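Local coordinates for uncharacterized protein (Chondromyces crocatus, PDB 6I86), which is of unknown function but, as a product of the crocagin gene cluster, probably takes part in making this ribosomally derived peptide natural product, at residues 18-23 / 93-98; 50-55 / 84-89; 8-13 / 107-112. All coordinates share one frame; numbering follows the deposited sequence.

Contact 1: 18-23 / 93-98; sequences ILFFDA and GRLVAC
F21 and V96 face each other as an antiparallel hydrogen-bonded pair, and their backbones exchange two bonds: F21 N to V96 O, and V96 N to F21 O at 2.8 Å and a nearly straight 173°. The F21 ring, its CG lodged between backbone N and carbonyl carbon (chi1 44°), folds back over strand 94-98 and lays the centre of one face above V96 O. Its CE1 presses on V96 CG2 at 3.4 Å, while C98 SG sits at the ring edge, 3.6 Å from F21 CE2, a cysteine sulfur-aromatic contact. L19 CD1 also touches this sulfur. On the other face of the sheet, F20 CE1 rests against A97 CB (3.6 Å) and F20 CB meets L95 CD1 at 4.1 Å. Beyond D22 the pairing continues with A23 N bonded to R94 O at 2.8 Å. D22 OD2 takes a weak bond from G93 N, while OD1, whose strongest partner is S24, bonds the hydroxyls of S24 and S92. I27 packs on L19 and F21. The backbone amides are thus paired across the strands; F21, V96, L19 and C98 pack on one face, while the other carries F20, A97 and L95 with the hydrogen-bonded carboxylate of D22 at its end.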
loop_
_atom_site.group_PDB
_atom_site.type_symbol
_atom_site.label_atom_id
_atom_site.label_comp_id
_atom_site.label_asym_id
_atom_site.label_seq_id
_atom_site.Cartn_x
_atom_site.Cartn_y
_atom_site.Cartn_z
ATOM N N ILE A 18 5.256 -4.742 -0.950
ATOM C CA ILE A 18 5.059 -3.301 -0.866
ATOM C C ILE A 18 4.473 -3.006 0.506
ATOM O O ILE A 18 3.530 -3.679 0.942
ATOM C CB ILE A 18 4.135 -2.791 -1.987
ATOM C CG1 ILE A 18 4.726 -3.126 -3.356
ATOM C CG2 ILE A 18 3.916 -1.296 -1.857
ATOM C CD1 ILE A 18 3.727 -3.060 -4.494
ATOM N N LEU A 19 5.031 -2.015 1.199
ATOM C CA LEU A 19 4.692 -1.749 2.591
ATOM C C LEU A 19 4.137 -0.340 2.736
ATOM O O LEU A 19 4.738 0.621 2.248
ATOM C CB LEU A 19 5.917 -1.932 3.492
ATOM C CG LEU A 19 6.622 -3.285 3.389
ATOM C CD1 LEU A 19 7.973 -3.237 4.088
ATOM C CD2 LEU A 19 5.758 -4.402 3.962
ATOM N N PHE A 20 2.997 -0.224 3.413
ATOM C CA PHE A 20 2.342 1.049 3.680
ATOM C C PHE A 20 2.374 1.317 5.177
ATOM O O PHE A 20 2.085 0.423 5.972
ATOM C CB PHE A 20 0.886 1.046 3.206
ATOM C CG PHE A 20 0.718 1.281 1.736
ATOM C CD1 PHE A 20 1.683 0.875 0.833
ATOM C CD2 PHE A 20 -0.411 1.916 1.258
ATOM C CE1 PHE A 20 1.521 1.096 -0.518
ATOM C CE2 PHE A 20 -0.574 2.138 -0.087
ATOM C CZ PHE A 20 0.392 1.728 -0.979
ATOM N N PHE A 21 2.706 2.549 5.559
ATOM C CA PHE A 21 2.852 2.859 6.975
ATOM C C PHE A 21 2.858 4.367 7.175
ATOM O O PHE A 21 3.042 5.141 6.230
ATOM C CB PHE A 21 4.134 2.246 7.554
ATOM C CG PHE A 21 5.336 2.409 6.664
ATOM C CD1 PHE A 21 6.159 3.520 6.779
ATOM C CD2 PHE A 21 5.637 1.456 5.703
ATOM C CE1 PHE A 21 7.266 3.666 5.957
ATOM C CE2 PHE A 21 6.738 1.605 4.873
ATOM C CZ PHE A 21 7.552 2.710 5.001
ATOM N N ASP A 22 2.658 4.768 8.428
ATOM C CA ASP A 22 2.786 6.170 8.795
ATOM C C ASP A 22 4.242 6.600 8.685
ATOM O O ASP A 22 5.158 5.816 8.947
ATOM C CB ASP A 22 2.268 6.397 10.214
ATOM C CG ASP A 22 2.121 7.866 10.556
ATOM O OD1 ASP A 22 3.141 8.506 10.880
ATOM O OD2 ASP A 22 0.985 8.382 10.501
ATOM N N ALA A 23 4.451 7.858 8.293
ATOM C CA ALA A 23 5.809 8.352 8.088
ATOM C C ALA A 23 6.629 8.302 9.370
ATOM O O ALA A 23 7.861 8.214 9.313
ATOM C CB ALA A 23 5.767 9.777 7.540
ATOM N N GLY A 93 -0.854 10.817 10.312
ATOM C CA GLY A 93 -1.677 10.945 9.131
ATOM C C GLY A 93 -0.926 10.918 7.821
ATOM O O GLY A 93 -1.566 10.923 6.761
ATOM N N ARG A 94 0.405 10.886 7.852
ATOM C CA ARG A 94 1.216 10.872 6.637
ATOM C C ARG A 94 1.441 9.421 6.225
ATOM O O ARG A 94 2.272 8.718 6.806
ATOM C CB ARG A 94 2.533 11.601 6.862
ATOM C CG ARG A 94 3.151 12.134 5.589
ATOM C CD ARG A 94 4.473 12.818 5.856
ATOM N NE ARG A 94 5.357 12.719 4.702
ATOM C CZ ARG A 94 5.271 13.505 3.636
ATOM N NH1 ARG A 94 4.343 14.453 3.586
ATOM N NH2 ARG A 94 6.113 13.354 2.622
ATOM N N LEU A 95 0.694 8.974 5.220
ATOM C CA LEU A 95 0.801 7.615 4.706
ATOM C C LEU A 95 1.893 7.567 3.645
ATOM O O LEU A 95 1.836 8.304 2.655
ATOM C CB LEU A 95 -0.535 7.160 4.125
ATOM C CG LEU A 95 -0.590 5.754 3.539
ATOM C CD1 LEU A 95 -0.425 4.714 4.636
ATOM C CD2 LEU A 95 -1.895 5.560 2.792
ATOM N N VAL A 96 2.891 6.707 3.856
ATOM C CA VAL A 96 4.013 6.562 2.939
ATOM C C VAL A 96 4.223 5.084 2.639
ATOM O O VAL A 96 3.695 4.203 3.321
ATOM C CB VAL A 96 5.314 7.179 3.493
ATOM C CG1 VAL A 96 5.111 8.642 3.840
ATOM C CG2 VAL A 96 5.768 6.415 4.708
ATOM N N ALA A 97 5.028 4.823 1.612
ATOM C CA ALA A 97 5.224 3.472 1.113
ATOM C C ALA A 97 6.699 3.198 0.865
ATOM O O ALA A 97 7.462 4.096 0.496
ATOM C CB ALA A 97 4.432 3.237 -0.180
ATOM N N CYS A 98 7.089 1.941 1.074
ATOM C CA CYS A 98 8.409 1.456 0.702
ATOM C C CYS A 98 8.264 0.020 0.210
ATOM O O CYS A 98 7.157 -0.519 0.128
ATOM C CB CYS A 98 9.390 1.569 1.873
ATOM S SG CYS A 98 9.398 0.167 3.003
#

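Contact 2: 50-55 / 84-89; sequences ELVLLQ and ELVSIV
V52 points its side chain at strand 84-89 and sets CG2 between V86 and I88. The V52 and V86 side chains run obliquely to one another and touch through their CG2 methyls at 4.0 Å. V52 CG2 also lies 3.7 Å from S87 O and 4.0 Å from I88 CB, so a single methyl meets two side chains and the backbone between them. I88 leaves its strand across the line of approach, but CG1, anti to the backbone N (chi1 -162°), carries the chain back toward E50, with CG1 4.0 Å from E50 O and CD1 near both that oxygen and V52 CG2. An alanine at I88 would keep the CB contact with V52 but lose CG1 and CD1, and would probably leave a gap beside E50 O and V52 CG2.

The two backbones form no bridge; the strands splay apart, their directions 136° from each other. One water appears to link two carbonyls, E50 O and V89 O, and another appears to join L53 O to E84 OE2, a carboxylate oxygen that also forms a salt bridge with R121 of strand 115-123. I88 packs on V119 of that strand.

Strands 51-55 and 82-90 are each outermost in their sheet. The contact brings the edge strand of the four-stranded antiparallel sheet against the edge strand of the mixed five-stranded sheet, consistent with a two-sheet, sandwich-like packing with apolar side chains between the sheets.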
loop_
_atom_site.group_PDB
_atom_site.type_symbol
_atom_site.label_atom_id
_atom_site.label_comp_id
_atom_site.label_asym_id
_atom_site.label_seq_id
_atom_site.Cartn_x
_atom_site.Cartn_y
_atom_site.Cartn_z
ATOM N N GLU A 50 0.353 -1.309 12.457
ATOM C CA GLU A 50 1.137 -0.134 12.104
ATOM C C GLU A 50 1.544 -0.115 10.636
ATOM O O GLU A 50 1.939 0.942 10.133
ATOM C CB GLU A 50 2.393 -0.034 12.979
ATOM C CG GLU A 50 2.127 0.289 14.439
ATOM C CD GLU A 50 3.403 0.599 15.194
ATOM O OE1 GLU A 50 4.229 1.373 14.662
ATOM O OE2 GLU A 50 3.583 0.072 16.311
ATOM N N LEU A 51 1.457 -1.247 9.940
ATOM C CA LEU A 51 1.718 -1.276 8.510
ATOM C C LEU A 51 0.751 -2.233 7.831
ATOM O O LEU A 51 0.219 -3.161 8.448
ATOM C CB LEU A 51 3.183 -1.661 8.192
ATOM C CG LEU A 51 3.768 -3.079 8.256
ATOM C CD1 LEU A 51 3.359 -3.959 7.075
ATOM C CD2 LEU A 51 5.284 -2.982 8.325
ATOM N N VAL A 52 0.525 -1.981 6.543
ATOM C CA VAL A 52 -0.263 -2.844 5.673
ATOM C C VAL A 52 0.670 -3.408 4.609
ATOM O O VAL A 52 1.518 -2.686 4.072
ATOM C CB VAL A 52 -1.444 -2.077 5.037
ATOM C CG1 VAL A 52 -2.045 -2.855 3.877
ATOM C CG2 VAL A 52 -2.506 -1.779 6.090
ATOM N N LEU A 53 0.529 -4.701 4.320
ATOM C CA LEU A 53 1.477 -5.434 3.487
ATOM C C LEU A 53 0.806 -5.822 2.175
ATOM O O LEU A 53 -0.242 -6.477 2.178
ATOM C CB LEU A 53 2.000 -6.669 4.230
ATOM C CG LEU A 53 3.185 -7.465 3.676
ATOM C CD1 LEU A 53 3.945 -8.124 4.820
ATOM C CD2 LEU A 53 2.732 -8.519 2.675
ATOM N N LEU A 54 1.417 -5.421 1.058
ATOM C CA LEU A 54 0.949 -5.754 -0.285
ATOM C C LEU A 54 1.943 -6.718 -0.922
ATOM O O LEU A 54 3.030 -6.307 -1.345
ATOM C CB LEU A 54 0.794 -4.497 -1.137
ATOM C CG LEU A 54 -0.436 -3.623 -0.905
ATOM C CD1 LEU A 54 -0.178 -2.214 -1.404
ATOM C CD2 LEU A 54 -1.621 -4.227 -1.629
ATOM N N GLN A 55 1.567 -7.991 -1.001
ATOM C CA GLN A 55 2.424 -9.013 -1.585
ATOM C C GLN A 55 2.211 -9.093 -3.091
ATOM O O GLN A 55 1.081 -9.007 -3.580
ATOM C CB GLN A 55 2.151 -10.379 -0.948
ATOM C CG GLN A 55 2.922 -11.530 -1.578
ATOM C CD GLN A 55 3.261 -12.624 -0.584
ATOM O OE1 GLN A 55 3.646 -12.350 0.552
ATOM N NE2 GLN A 55 3.125 -13.875 -1.012
ATOM N N GLU A 84 -9.118 -8.200 1.192
ATOM C CA GLU A 84 -8.922 -8.464 2.610
ATOM C C GLU A 84 -9.118 -7.184 3.403
ATOM O O GLU A 84 -8.617 -6.122 3.023
ATOM C CB GLU A 84 -7.541 -9.084 2.892
ATOM C CG GLU A 84 -6.358 -8.140 2.886
ATOM C CD GLU A 84 -5.081 -8.856 3.263
ATOM O OE1 GLU A 84 -5.115 -9.646 4.231
ATOM O OE2 GLU A 84 -4.050 -8.636 2.598
ATOM N N LEU A 85 -9.873 -7.295 4.489
ATOM C CA LEU A 85 -10.152 -6.174 5.372
ATOM C C LEU A 85 -9.144 -6.190 6.513
ATOM O O LEU A 85 -9.119 -7.131 7.313
ATOM C CB LEU A 85 -11.581 -6.265 5.909
ATOM C CG LEU A 85 -12.243 -5.004 6.470
ATOM C CD1 LEU A 85 -12.299 -3.915 5.415
ATOM C CD2 LEU A 85 -13.641 -5.316 6.994
ATOM N N VAL A 86 -8.302 -5.161 6.578
ATOM C CA VAL A 86 -7.370 -5.007 7.688
ATOM C C VAL A 86 -7.541 -3.613 8.272
ATOM O O VAL A 86 -8.610 -3.006 8.150
ATOM C CB VAL A 86 -5.915 -5.256 7.250
ATOM C CG1 VAL A 86 -5.703 -6.728 6.932
ATOM C CG2 VAL A 86 -5.561 -4.388 6.050
ATOM N N SER A 87 -6.495 -3.098 8.906
ATOM C CA SER A 87 -6.563 -1.785 9.529
ATOM C C SER A 87 -5.159 -1.205 9.597
ATOM O O SER A 87 -4.163 -1.909 9.412
ATOM C CB SER A 87 -7.196 -1.860 10.923
ATOM O OG SER A 87 -6.442 -2.701 11.777
ATOM N N ILE A 88 -5.091 0.094 9.866
ATOM C CA ILE A 88 -3.812 0.775 10.021
ATOM C C ILE A 88 -3.994 1.937 10.986
ATOM O O ILE A 88 -5.033 2.605 10.995
ATOM C CB ILE A 88 -3.245 1.245 8.662
ATOM C CG1 ILE A 88 -1.750 1.539 8.791
ATOM C CG2 ILE A 88 -3.987 2.474 8.141
ATOM C CD1 ILE A 88 -1.076 1.848 7.479
ATOM N N VAL A 89 -2.977 2.155 11.817
ATOM C CA VAL A 89 -2.909 3.303 12.713
ATOM C C VAL A 89 -1.923 4.299 12.123
ATOM O O VAL A 89 -0.791 3.935 11.778
ATOM C CB VAL A 89 -2.485 2.885 14.131
ATOM C CG1 VAL A 89 -2.391 4.102 15.042
ATOM C CG2 VAL A 89 -3.460 1.869 14.697
HETATM O O HOH W 1 1.801 3.291 11.009
HETATM O O HOH W 2 -3.273 -6.389 3.333
#

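Contact 3: 8-13 / 107-112; sequences AEIILP and RHVLTV
The classic beta bulge at V109 and L110, both opposite L95 of strand 94-99, forms part of the seam between the four-stranded and the mixed sheet, where edge strand 107-111 runs antiparallel beside edge strand 4-14 without pairing its backbone to it. A8 points its CB at the bulge and comes to 3.3 Å from V109 O and 3.6 Å from L110 CD2. The L110 side chain starts out across the line of approach; chi1 (-77°) sets CG anti to the carbonyl carbon, and CD2 beyond it touches A8 CB.

I10 lies next on the same side of its strand. Its CD1 meets V109 CG2 at 4.2 Å, the two side chains crossing at about a right angle, and its CG2 lies 4.0 Å from R107 CG as the I10 and R107 side chains slide past each other in opposite directions. The arginine chain is bent at chi2 (79°) and chi3, and its guanidinium reaches I11 O. There R107 NH1 donates to I11 O at 3.2 Å and 159°; the oxygen lies in the guanidinium plane, whereas NH1 stands well above the plane of the carbonyl. A water completes a ring, donating to I11 O and accepting from R107 NH2 at 2.9 Å.

V109 also packs on C66 of strand 60-69, and I10 on A97.

The apolar part of the seam is thus small methyl and branched groups, and its polar end is one carbonyl gripped by an arginine N-H and a water. The R107 bond is the one direct hydrogen bond between the two segments, and the positive charge of R107 would probably polarise the I11 carbonyl.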
loop_
_atom_site.group_PDB
_atom_site.type_symbol
_atom_site.label_atom_id
_atom_site.label_comp_id
_atom_site.label_asym_id
_atom_site.label_seq_id
_atom_site.Cartn_x
_atom_site.Cartn_y
_atom_site.Cartn_z
ATOM N N ALA A 8 -4.939 9.121 -4.548
ATOM C CA ALA A 8 -3.640 9.245 -5.192
ATOM C C ALA A 8 -3.191 7.873 -5.675
ATOM O O ALA A 8 -3.621 6.836 -5.161
ATOM C CB ALA A 8 -2.587 9.847 -4.252
ATOM N N GLU A 9 -2.317 7.881 -6.679
ATOM C CA GLU A 9 -1.748 6.660 -7.229
ATOM C C GLU A 9 -0.230 6.734 -7.182
ATOM O O GLU A 9 0.358 7.800 -7.392
ATOM C CB GLU A 9 -2.195 6.420 -8.679
ATOM C CG GLU A 9 -3.683 6.188 -8.858
ATOM C CD GLU A 9 -4.068 6.068 -10.318
ATOM O OE1 GLU A 9 -3.155 5.970 -11.165
ATOM O OE2 GLU A 9 -5.280 6.076 -10.620
ATOM N N ILE A 10 0.397 5.593 -6.907
ATOM C CA ILE A 10 1.844 5.455 -6.988
ATOM C C ILE A 10 2.170 4.298 -7.920
ATOM O O ILE A 10 1.412 3.329 -8.040
ATOM C CB ILE A 10 2.502 5.235 -5.608
ATOM C CG1 ILE A 10 1.992 3.946 -4.962
ATOM C CG2 ILE A 10 2.255 6.430 -4.697
ATOM C CD1 ILE A 10 2.698 3.596 -3.668
ATOM N N ILE A 11 3.310 4.412 -8.592
ATOM C CA ILE A 11 3.856 3.349 -9.426
ATOM C C ILE A 11 5.264 3.073 -8.927
ATOM O O ILE A 11 6.112 3.973 -8.929
ATOM C CB ILE A 11 3.866 3.729 -10.914
ATOM C CG1 ILE A 11 2.462 4.105 -11.389
ATOM C CG2 ILE A 11 4.420 2.588 -11.749
ATOM C CD1 ILE A 11 2.419 4.567 -12.827
ATOM N N LEU A 12 5.510 1.843 -8.487
ATOM C CA LEU A 12 6.816 1.510 -7.940
ATOM C C LEU A 12 7.172 0.076 -8.312
ATOM O O LEU A 12 6.275 -0.741 -8.536
ATOM C CB LEU A 12 6.862 1.678 -6.412
ATOM C CG LEU A 12 5.669 1.440 -5.478
ATOM C CD1 LEU A 12 4.871 0.188 -5.814
ATOM C CD2 LEU A 12 6.184 1.366 -4.051
ATOM N N PRO A 13 8.459 -0.242 -8.384
ATOM C CA PRO A 13 8.855 -1.642 -8.560
ATOM C C PRO A 13 8.847 -2.387 -7.236
ATOM O O PRO A 13 9.003 -1.804 -6.161
ATOM C CB PRO A 13 10.277 -1.531 -9.120
ATOM C CG PRO A 13 10.811 -0.278 -8.483
ATOM C CD PRO A 13 9.623 0.660 -8.343
ATOM N N ARG A 107 8.000 6.942 -0.080
ATOM C CA ARG A 107 7.136 7.477 -1.123
ATOM C C ARG A 107 5.839 7.981 -0.504
ATOM O O ARG A 107 5.055 7.192 0.034
ATOM C CB ARG A 107 6.853 6.406 -2.173
ATOM C CG ARG A 107 5.924 6.862 -3.281
ATOM C CD ARG A 107 6.661 7.714 -4.302
ATOM N NE ARG A 107 7.878 7.070 -4.790
ATOM C CZ ARG A 107 7.913 6.214 -5.808
ATOM N NH1 ARG A 107 6.799 5.898 -6.452
ATOM N NH2 ARG A 107 9.065 5.676 -6.184
ATOM N N HIS A 108 5.611 9.289 -0.582
ATOM C CA HIS A 108 4.389 9.858 -0.032
ATOM C C HIS A 108 3.183 9.379 -0.827
ATOM O O HIS A 108 3.158 9.471 -2.058
ATOM C CB HIS A 108 4.447 11.383 -0.039
ATOM C CG HIS A 108 3.233 12.027 0.551
ATOM N ND1 HIS A 108 2.560 13.062 -0.065
ATOM C CD2 HIS A 108 2.561 11.775 1.700
ATOM C CE1 HIS A 108 1.533 13.422 0.682
ATOM N NE2 HIS A 108 1.510 12.657 1.759
ATOM N N VAL A 109 2.183 8.865 -0.120
ATOM C CA VAL A 109 0.952 8.371 -0.726
ATOM C C VAL A 109 -0.189 9.361 -0.526
ATOM O O VAL A 109 -0.712 9.929 -1.487
ATOM C CB VAL A 109 0.584 6.979 -0.169
ATOM C CG1 VAL A 109 -0.694 6.501 -0.800
ATOM C CG2 VAL A 109 1.716 5.987 -0.397
ATOM N N LEU A 110 -0.588 9.577 0.725
ATOM C CA LEU A 110 -1.638 10.515 1.075
ATOM C C LEU A 110 -1.355 11.053 2.469
ATOM O O LEU A 110 -0.720 10.386 3.289
ATOM C CB LEU A 110 -3.026 9.855 1.040
ATOM C CG LEU A 110 -3.716 9.582 -0.298
ATOM C CD1 LEU A 110 -5.031 8.840 -0.084
ATOM C CD2 LEU A 110 -3.955 10.881 -1.051
ATOM N N THR A 111 -1.821 12.268 2.729
ATOM C CA THR A 111 -1.870 12.810 4.081
ATOM C C THR A 111 -3.330 12.889 4.498
ATOM O O THR A 111 -4.115 13.629 3.894
ATOM C CB THR A 111 -1.205 14.183 4.172
ATOM O OG1 THR A 111 0.204 14.043 3.940
ATOM C CG2 THR A 111 -1.426 14.785 5.553
ATOM N N VAL A 112 -3.692 12.119 5.517
ATOM C CA VAL A 112 -5.073 12.018 5.980
ATOM C C VAL A 112 -5.107 12.505 7.424
ATOM O O VAL A 112 -4.039 12.724 8.015
ATOM C CB VAL A 112 -5.590 10.577 5.846
ATOM C CG1 VAL A 112 -5.597 10.152 4.383
ATOM C CG2 VAL A 112 -4.740 9.634 6.684
HETATM O O HOH W 3 9.053 4.625 -8.930
#

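The three contacts span both sheets of the chain. Contact 1 pairs the two inner strands, 17-22 and 94-99, of the four-stranded antiparallel sheet; contacts 2 and 3 join that sheet's edge strands, 51-55 and 107-111, to the edges of the mixed sheet, 82-90 and 4-14. The centre of contact 1 lies about 10 Å from that of contact 2 and about 8 Å from that of contact 3, with probable backbone hydrogen bonds to each. Contacts 2 and 3, with centres about 15 Å apart, do not touch and lie on opposite sides of the chain's centre. Along the chain they nest, 2 inside 1 inside 3, so segments distant in sequence close both seams between the sheets.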